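Local coordinates for protein glutathione S-transferase (Vibrio parahaemolyticus, PDB 7MIQ) that probably conjugates glutathione to electrophilic substrates, as expected of a Gtt2-class glutathione S-transferase with a thioredoxin-like N-terminal domain and a helical C-terminal domain, at residues L81-G85 with Q159-V163. Sequence-based numbering, arbitrary orientation. Where two conformers were deposited one is given.
Sequences LALFG and QFSVV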
loop_
_atom_site.group_PDB
_atom_site.type_symbol
_atom_site.label_atom_id
_atom_site.label_comp_id
_atom_site.label_asym_id
_atom_site.label_seq_id
_atom_site.Cartn_x
_atom_site.Cartn_y
_atom_site.Cartn_z
ATOM N N LEU A 81 20.668 -8.411 2.342
ATOM C CA LEU A 81 20.114 -7.850 1.077
ATOM C C LEU A 81 19.485 -6.474 1.316
ATOM O O LEU A 81 19.197 -5.813 0.311
ATOM C CB LEU A 81 19.065 -8.832 0.542
ATOM C CG LEU A 81 19.519 -10.004 -0.335
ATOM C CD1 LEU A 81 20.043 -9.557 -1.691
ATOM C CD2 LEU A 81 20.512 -10.913 0.364
ATOM N N ALA A 82 19.120 -6.129 2.550
ATOM C CA ALA A 82 18.365 -4.905 2.850
ATOM C C ALA A 82 17.224 -4.665 1.848
ATOM O O ALA A 82 17.113 -3.600 1.240
ATOM C CB ALA A 82 19.301 -3.699 2.906
ATOM N N LEU A 83 16.380 -5.685 1.651
ATOM C CA LEU A 83 15.349 -5.582 0.615
ATOM C C LEU A 83 14.330 -4.481 0.900
ATOM O O LEU A 83 13.675 -4.001 -0.033
ATOM C CB LEU A 83 14.634 -6.926 0.433
ATOM C CG LEU A 83 15.477 -8.039 -0.204
ATOM C CD1 LEU A 83 14.652 -9.288 -0.474
ATOM C CD2 LEU A 83 16.156 -7.557 -1.490
ATOM N N PHE A 84 14.172 -4.069 2.156
ATOM C CA PHE A 84 13.305 -2.943 2.474
ATOM C C PHE A 84 14.069 -1.632 2.607
ATOM O O PHE A 84 13.460 -0.605 2.923
ATOM C CB PHE A 84 12.507 -3.225 3.754
ATOM C CG PHE A 84 11.334 -4.145 3.545
ATOM C CD1 PHE A 84 10.150 -3.666 3.004
ATOM C CD2 PHE A 84 11.413 -5.488 3.884
ATOM C CE1 PHE A 84 9.066 -4.507 2.807
ATOM C CE2 PHE A 84 10.332 -6.336 3.689
ATOM C CZ PHE A 84 9.157 -5.846 3.149
ATOM N N GLY A 85 15.377 -1.636 2.358
ATOM C CA GLY A 85 16.161 -0.415 2.421
ATOM C C GLY A 85 17.245 -0.492 3.475
ATOM O O GLY A 85 16.998 -0.979 4.582
ATOM N N GLN A 159 20.021 -0.018 -5.400
ATOM C CA GLN A 159 20.171 -1.411 -5.012
ATOM C C GLN A 159 18.864 -2.156 -5.244
ATOM O O GLN A 159 17.775 -1.581 -5.138
ATOM C CB GLN A 159 20.594 -1.548 -3.542
ATOM C CG GLN A 159 22.061 -1.232 -3.274
ATOM C CD GLN A 159 22.374 0.246 -3.371
ATOM O OE1 GLN A 159 21.756 1.071 -2.696
ATOM N NE2 GLN A 159 23.336 0.592 -4.218
ATOM N N PHE A 160 18.989 -3.439 -5.581
ATOM C CA PHE A 160 17.828 -4.314 -5.686
ATOM C C PHE A 160 17.067 -4.318 -4.366
ATOM O O PHE A 160 17.666 -4.433 -3.293
ATOM C CB PHE A 160 18.276 -5.730 -6.055
ATOM C CG PHE A 160 17.156 -6.734 -6.118
ATOM C CD1 PHE A 160 16.387 -6.864 -7.265
ATOM C CD2 PHE A 160 16.886 -7.564 -5.037
ATOM C CE1 PHE A 160 15.360 -7.790 -7.331
ATOM C CE2 PHE A 160 15.857 -8.491 -5.092
ATOM C CZ PHE A 160 15.094 -8.605 -6.242
ATOM N N SER A 161 15.743 -4.184 -4.446
ATOM C CA SER A 161 14.900 -4.137 -3.259
ATOM C C SER A 161 13.589 -4.856 -3.549
ATOM O O SER A 161 13.344 -5.328 -4.663
ATOM C CB SER A 161 14.632 -2.693 -2.824
ATOM O OG SER A 161 13.674 -2.083 -3.673
ATOM N N VAL A 162 12.729 -4.916 -2.528
ATOM C CA VAL A 162 11.425 -5.557 -2.672
ATOM C C VAL A 162 10.598 -4.892 -3.770
ATOM O O VAL A 162 9.739 -5.535 -4.384
ATOM C CB VAL A 162 10.685 -5.545 -1.317
ATOM C CG1 VAL A 162 10.351 -4.118 -0.905
ATOM C CG2 VAL A 162 9.428 -6.412 -1.375
ATOM N N VAL A 163 10.841 -3.606 -4.041
ATOM C CA VAL A 163 10.088 -2.925 -5.092
ATOM C C VAL A 163 10.362 -3.556 -6.449
ATOM O O VAL A 163 9.484 -3.591 -7.320
ATOM C CB VAL A 163 10.410 -1.417 -5.098
ATOM C CG1 VAL A 163 9.552 -0.692 -6.135
ATOM C CG2 VAL A 163 10.187 -0.818 -3.714
HETATM O O HOH W 1 19.726 -5.999 -2.362
HETATM O O HOH W 2 18.038 -2.787 -1.141
#
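Ser161 is the N-cap of helix 162-177, consistent with the N-capping box of the glutathione S-transferase C-terminal domain, and the helix start meets the linker between helices 66-76 and 88-114 where Val162 N donates to Leu83 O at 2.8 Å. That bond is nearly straight (170°), with the donor tilted 20° from the carbonyl plane; it occupies an amide of the first helical turn. The next one is capped by Ser161: with OG set between its backbone N and carbonyl carbon (chi1 76°), the hydroxyl accepts from Val163 N, while Ser161 N donates to Asp164 OD2, the reciprocal half of a capping box. Leu83 O also lies 3.4 Å from Val162 CG1. This methyl in turn meets the Phe84 ring obliquely, with Val162 CG1 3.9 Å from Phe84 CD1. On the other flank, Leu83 CD2 approaches the CD2–CE2 side of the Phe160 ring obliquely, 3.6 Å from Phe160 CD2; Phe18 and Ile22 of helix 10-22 also pack on Leu83, so the N-terminal domain joins this cluster. Two waters complete the join, both donating to Phe160 O: one also donates to Leu81 O, the other to Ala82 O, which additionally receives Gly85 N in a type I turn. Two linker carbonyls that face the Phe160 carbonyl are thus bridged to it by water protons, and the single direct bond, flanked by apolar contacts, fixes the linker against the helix start.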